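Local coordinates for protein 3-deoxy-d-manno-octulosonic-acid transferase (Acinetobacter baumannii, PDB 4BFC) that probably transfers 3-deoxy-D-manno-octulosonic acid (Kdo) from CMP-Kdo to a lipid A precursor, this C-terminal domain binding the sugar nucleotide, at residues Ala48-Glu54 against Phe133-Asn139; Gln43-Ile47 against Trp192-Leu196. All blocks are in the same frame, centred on the assembly; numbering follows the deposited sequence. Where two conformers were deposited one is given.

Contact 1. Residues Ala48-Glu54 against Phe133-Asn139; sequences ASTHAPE and FVGGSLN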
loop_
_atom_site.group_PDB
_atom_site.type_symbol
_atom_site.label_atom_id
_atom_site.label_comp_id
_atom_site.label_asym_id
_atom_site.label_seq_id
_atom_site.Cartn_x
_atom_site.Cartn_y
_atom_site.Cartn_z
ATOM N N ALA A 48 11.357 1.732 12.867
ATOM C CA ALA A 48 11.037 2.539 11.660
ATOM C C ALA A 48 10.243 1.742 10.683
ATOM O O ALA A 48 10.503 0.556 10.459
ATOM C CB ALA A 48 12.330 3.026 11.015
ATOM N N SER A 49 9.261 2.416 10.065
ATOM C CA SER A 49 8.388 1.733 9.080
ATOM C C SER A 49 7.712 0.466 9.621
ATOM O O SER A 49 7.675 -0.582 8.961
ATOM C CB SER A 49 9.145 1.455 7.794
ATOM O OG SER A 49 9.573 2.678 7.238
ATOM N N THR A 50 7.170 0.573 10.816
ATOM C CA THR A 50 6.604 -0.560 11.521
ATOM C C THR A 50 5.185 -0.844 11.058
ATOM O O THR A 50 4.438 0.039 10.593
ATOM C CB THR A 50 6.591 -0.351 13.054
ATOM O OG1 THR A 50 6.008 0.914 13.361
ATOM C CG2 THR A 50 8.052 -0.394 13.597
ATOM N N HIS A 51 4.829 -2.121 11.195
ATOM C CA HIS A 51 3.478 -2.690 11.020
ATOM C C HIS A 51 3.045 -3.421 12.263
ATOM O O HIS A 51 3.925 -3.890 13.020
ATOM C CB HIS A 51 3.492 -3.739 9.903
ATOM C CG HIS A 51 3.882 -3.235 8.525
ATOM N ND1 HIS A 51 3.131 -3.494 7.430
ATOM C CD2 HIS A 51 4.972 -2.482 8.092
ATOM C CE1 HIS A 51 3.775 -2.974 6.339
ATOM N NE2 HIS A 51 4.869 -2.356 6.748
ATOM N N ALA A 52 1.722 -3.626 12.449
ATOM C CA ALA A 52 1.207 -4.459 13.554
ATOM C C ALA A 52 1.724 -5.883 13.299
ATOM O O ALA A 52 1.711 -6.358 12.158
ATOM C CB ALA A 52 -0.295 -4.463 13.575
ATOM N N PRO A 53 2.164 -6.597 14.337
ATOM C CA PRO A 53 2.151 -6.325 15.802
ATOM C C PRO A 53 3.550 -5.891 16.283
ATOM O O PRO A 53 3.882 -5.995 17.481
ATOM C CB PRO A 53 1.818 -7.717 16.363
ATOM C CG PRO A 53 2.600 -8.601 15.493
ATOM C CD PRO A 53 2.484 -8.020 14.082
ATOM N N GLU A 54 4.347 -5.360 15.382
ATOM C CA GLU A 54 5.777 -5.016 15.687
ATOM C C GLU A 54 5.892 -3.954 16.811
ATOM O O GLU A 54 6.798 -4.072 17.639
ATOM C CB GLU A 54 6.517 -4.535 14.468
ATOM C CG GLU A 54 6.650 -5.568 13.366
ATOM C CD GLU A 54 7.390 -5.037 12.144
ATOM O OE1 GLU A 54 7.115 -3.862 11.709
ATOM O OE2 GLU A 54 8.287 -5.736 11.633
ATOM N N PHE A 133 15.726 -0.440 14.097
ATOM C CA PHE A 133 15.096 -1.610 13.527
ATOM C C PHE A 133 14.162 -1.164 12.373
ATOM O O PHE A 133 13.352 -0.286 12.550
ATOM C CB PHE A 133 14.236 -2.256 14.605
ATOM C CG PHE A 133 13.253 -3.303 14.113
ATOM C CD1 PHE A 133 13.615 -4.614 13.748
ATOM C CD2 PHE A 133 11.916 -2.914 13.856
ATOM C CE1 PHE A 133 12.648 -5.522 13.280
ATOM C CE2 PHE A 133 10.941 -3.810 13.373
ATOM C CZ PHE A 133 11.309 -5.166 13.107
ATOM N N VAL A 134 14.314 -1.816 11.227
ATOM C CA VAL A 134 13.484 -1.534 10.030
ATOM C C VAL A 134 12.397 -2.586 9.935
ATOM O O VAL A 134 12.658 -3.790 9.754
ATOM C CB VAL A 134 14.319 -1.449 8.726
ATOM C CG1 VAL A 134 13.340 -1.182 7.530
ATOM C CG2 VAL A 134 15.346 -0.303 8.857
ATOM N N GLY A 135 11.169 -2.088 10.056
ATOM C CA GLY A 135 9.968 -2.929 10.210
ATOM C C GLY A 135 9.368 -3.506 8.921
ATOM O O GLY A 135 9.970 -3.554 7.817
ATOM N N GLY A 136 8.132 -3.958 9.054
ATOM C CA GLY A 136 7.606 -4.771 7.960
ATOM C C GLY A 136 8.274 -6.142 7.880
ATOM O O GLY A 136 8.092 -6.857 6.900
ATOM N N SER A 137 9.007 -6.536 8.928
ATOM C CA SER A 137 9.951 -7.663 8.811
ATOM C C SER A 137 9.783 -8.718 9.930
ATOM O O SER A 137 10.339 -9.818 9.749
ATOM C CB SER A 137 11.416 -7.183 8.719
ATOM O OG SER A 137 11.823 -6.424 9.913
ATOM N N LEU A 138 9.080 -8.341 11.014
ATOM C CA LEU A 138 8.599 -9.301 12.057
ATOM C C LEU A 138 7.146 -9.723 11.880
ATOM O O LEU A 138 6.780 -10.799 12.347
ATOM C CB LEU A 138 8.887 -8.787 13.478
ATOM C CG LEU A 138 10.316 -8.751 13.984
ATOM C CD1 LEU A 138 10.331 -7.916 15.255
ATOM C CD2 LEU A 138 10.735 -10.187 14.241
ATOM N N ASN A 139 6.290 -8.886 11.238
ATOM C CA ASN A 139 4.964 -9.325 10.925
ATOM C C ASN A 139 4.910 -10.448 9.906
ATOM O O ASN A 139 5.931 -10.830 9.316
ATOM C CB ASN A 139 4.075 -8.129 10.508
ATOM C CG ASN A 139 4.629 -7.382 9.334
ATOM O OD1 ASN A 139 5.834 -7.045 9.257
ATOM N ND2 ASN A 139 3.765 -7.128 8.368
#
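The carboxylate of E54 meets the backbone of the glycine-containing loop G135-L138, and it illustrates how the Rossmann-like domain of a GT-B glycosyltransferase ties together two loops at the C-terminal ends of neighbouring parallel strands. OE1 accepts from G136 N (2.8 Å), while OE2 takes both S137 N (2.9 Å) and L138 N (2.8 Å). The L138 bond is the straightest of these three, at 168°, and reaches OE2 on its anti side; S137 N comes from the syn side, tilted out of the carboxylate plane. A fourth amide, H51 N of the same segment as the glutamate, also binds OE1, so each oxygen is gripped twice and the rotation of the group is fixed. The ring of F133 presents its edge, with CZ 3.4 Å from E54 OE2. E54 gets there from the first turn of helix 54-68, after P53, at the N-cap and preceded by a cis peptide bond; CG lies opposite the carbonyl carbon (chi1 -64°). N139 CB lies 3.4 Å from A52 O. Earlier along both strands, the backbones pair in parallel through A48 N to F133 O (2.9 Å) and G135 N to A48 O (2.8 Å). S137 OG donates to V134 O and also bonds to G160 N. H51, whose NE2 bonds to H145 NE2, lies near a bound sulfate that may mark an anion-binding pocket; its CD2 approaches G136 CA obliquely at 3.5 Å.

Contact 2. Residues Gln43-Ile47 against Trp192-Leu196; sequences QVVTI and WLACL
Strand Q43-I47 and helix W192-L196 run roughly antiparallel, their axes 10.6 Å apart at closest approach and at an angle of 146°, with V45 and W192 meeting side chain to side chain. This is the helix-on-sheet layer of a Rossmann-like alpha/beta domain, with an inner strand of the parallel sheet covered by a helix from near the C-terminus, and no hydrogen bond joins the two segments. W192 contributes the largest share of the buried surface. Its CG sits opposite the carbonyl carbon (chi1 -84°), which carries the ring system out from the helix and against the side chains of the strand. V45 lies over one face of the six-membered ring in a CH-pi contact: CB is 3.8 Å from the ring centroid and 20° off the normal, while CG2 closes to 3.3 Å from CZ3. The backbone also comes close, T46 O lying 3.4 Å from W192 CZ2. One turn further along the helix, L196 extends the apolar patch, its CD1 4.1 Å from V45 CG1. W192 NE1 bonds to C132 O on strand 131-134, which helps hold the indole in place, and L62 of helix 54-68 packs against both V45 and W192. I47 comes to the rim of the indole instead of its face, its CG2 near the ring plane and 3.4 Å from W192 CH2.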
loop_
_atom_site.group_PDB
_atom_site.type_symbol
_atom_site.label_atom_id
_atom_site.label_comp_id
_atom_site.label_asym_id
_atom_site.label_seq_id
_atom_site.Cartn_x
_atom_site.Cartn_y
_atom_site.Cartn_z
ATOM N N GLN A 43 20.134 7.670 24.942
ATOM C CA GLN A 43 20.396 6.616 23.931
ATOM C C GLN A 43 19.101 6.434 23.133
ATOM O O GLN A 43 18.106 5.943 23.657
ATOM C CB GLN A 43 20.799 5.313 24.567
ATOM C CG GLN A 43 22.151 5.401 25.206
ATOM C CD GLN A 43 22.480 4.134 25.975
ATOM O OE1 GLN A 43 21.652 3.587 26.719
ATOM N NE2 GLN A 43 23.677 3.638 25.757
ATOM N N VAL A 44 19.180 6.858 21.857
ATOM C CA VAL A 44 17.975 6.873 20.992
ATOM C C VAL A 44 17.916 5.593 20.143
ATOM O O VAL A 44 18.876 5.328 19.355
ATOM C CB VAL A 44 18.016 8.064 20.040
ATOM C CG1 VAL A 44 16.758 8.062 19.150
ATOM C CG2 VAL A 44 18.051 9.338 20.922
ATOM N N VAL A 45 16.853 4.823 20.369
ATOM C CA VAL A 45 16.612 3.572 19.608
ATOM C C VAL A 45 15.356 3.808 18.764
ATOM O O VAL A 45 14.348 4.301 19.322
ATOM C CB VAL A 45 16.516 2.335 20.547
ATOM C CG1 VAL A 45 17.754 2.311 21.471
ATOM C CG2 VAL A 45 15.266 2.258 21.425
ATOM N N THR A 46 15.404 3.382 17.501
ATOM C CA THR A 46 14.259 3.742 16.628
ATOM C C THR A 46 13.620 2.507 15.979
ATOM O O THR A 46 14.376 1.632 15.413
ATOM C CB THR A 46 14.805 4.731 15.600
ATOM O OG1 THR A 46 15.112 5.947 16.273
ATOM C CG2 THR A 46 13.796 5.072 14.446
ATOM N N ILE A 47 12.300 2.373 15.993
ATOM C CA ILE A 47 11.647 1.357 15.221
ATOM C C ILE A 47 10.941 2.091 14.055
ATOM O O ILE A 47 10.110 2.973 14.274
ATOM C CB ILE A 47 10.658 0.436 15.950
ATOM C CG1 ILE A 47 9.502 1.241 16.584
ATOM C CG2 ILE A 47 11.386 -0.342 17.059
ATOM C CD1 ILE A 47 8.528 0.437 17.444
ATOM N N TRP A 192 20.011 -4.594 20.314
ATOM C CA TRP A 192 20.158 -3.171 20.550
ATOM C C TRP A 192 20.983 -2.940 21.825
ATOM O O TRP A 192 21.895 -2.146 21.803
ATOM C CB TRP A 192 18.813 -2.525 20.767
ATOM C CG TRP A 192 18.109 -2.168 19.482
ATOM C CD1 TRP A 192 18.554 -2.219 18.166
ATOM C CD2 TRP A 192 16.788 -1.598 19.447
ATOM N NE1 TRP A 192 17.542 -1.730 17.291
ATOM C CE2 TRP A 192 16.451 -1.372 18.039
ATOM C CE3 TRP A 192 15.853 -1.268 20.435
ATOM C CZ2 TRP A 192 15.268 -0.760 17.680
ATOM C CZ3 TRP A 192 14.634 -0.717 20.042
ATOM C CH2 TRP A 192 14.355 -0.475 18.699
ATOM N N LEU A 193 20.631 -3.632 22.903
ATOM C CA LEU A 193 21.333 -3.343 24.162
ATOM C C LEU A 193 22.809 -3.688 24.071
ATOM O O LEU A 193 23.664 -2.974 24.655
ATOM C CB LEU A 193 20.620 -4.003 25.320
ATOM C CG LEU A 193 19.215 -3.532 25.571
ATOM C CD1 LEU A 193 18.572 -4.461 26.576
ATOM C CD2 LEU A 193 19.259 -2.073 26.053
ATOM N N ALA A 194 23.081 -4.777 23.364
ATOM C CA ALA A 194 24.471 -5.155 23.099
ATOM C C ALA A 194 25.188 -4.105 22.274
ATOM O O ALA A 194 26.240 -3.655 22.644
ATOM C CB ALA A 194 24.523 -6.508 22.435
ATOM N N CYS A 195 24.560 -3.609 21.184
ATOM C CA CYS A 195 25.211 -2.568 20.376
ATOM C C CYS A 195 25.545 -1.320 21.185
ATOM O O CYS A 195 26.614 -0.700 21.048
ATOM C CB CYS A 195 24.299 -2.148 19.207
ATOM S SG CYS A 195 24.129 -3.369 17.886
ATOM N N LEU A 196 24.642 -0.962 22.061
ATOM C CA LEU A 196 24.810 0.271 22.799
ATOM C C LEU A 196 25.934 0.089 23.787
ATOM O O LEU A 196 26.593 1.052 24.103
ATOM C CB LEU A 196 23.522 0.649 23.516
ATOM C CG LEU A 196 22.331 1.130 22.674
ATOM C CD1 LEU A 196 21.089 1.179 23.554
ATOM C CD2 LEU A 196 22.724 2.469 22.006
#

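How the contacts relate
Both contacts draw on strand 43-50 of a single parallel sheet, contact 2 using its earlier part and contact 1 its C-terminal end, with centres about 16 Å apart. Both segments of contact 1 fall between the two segments of contact 2 in sequence. They meet at strand 131-134, the sheet neighbour of 43-50: F133 N probably donates to T46 O, and F133 CB packs 3.6 Å from W192 CZ2. Contact 2 thus belongs to the core between sheet and helix, whereas contact 1 lies in the loops at the C-terminal ends of the strands, where Rossmann-like domains commonly bind nucleotides.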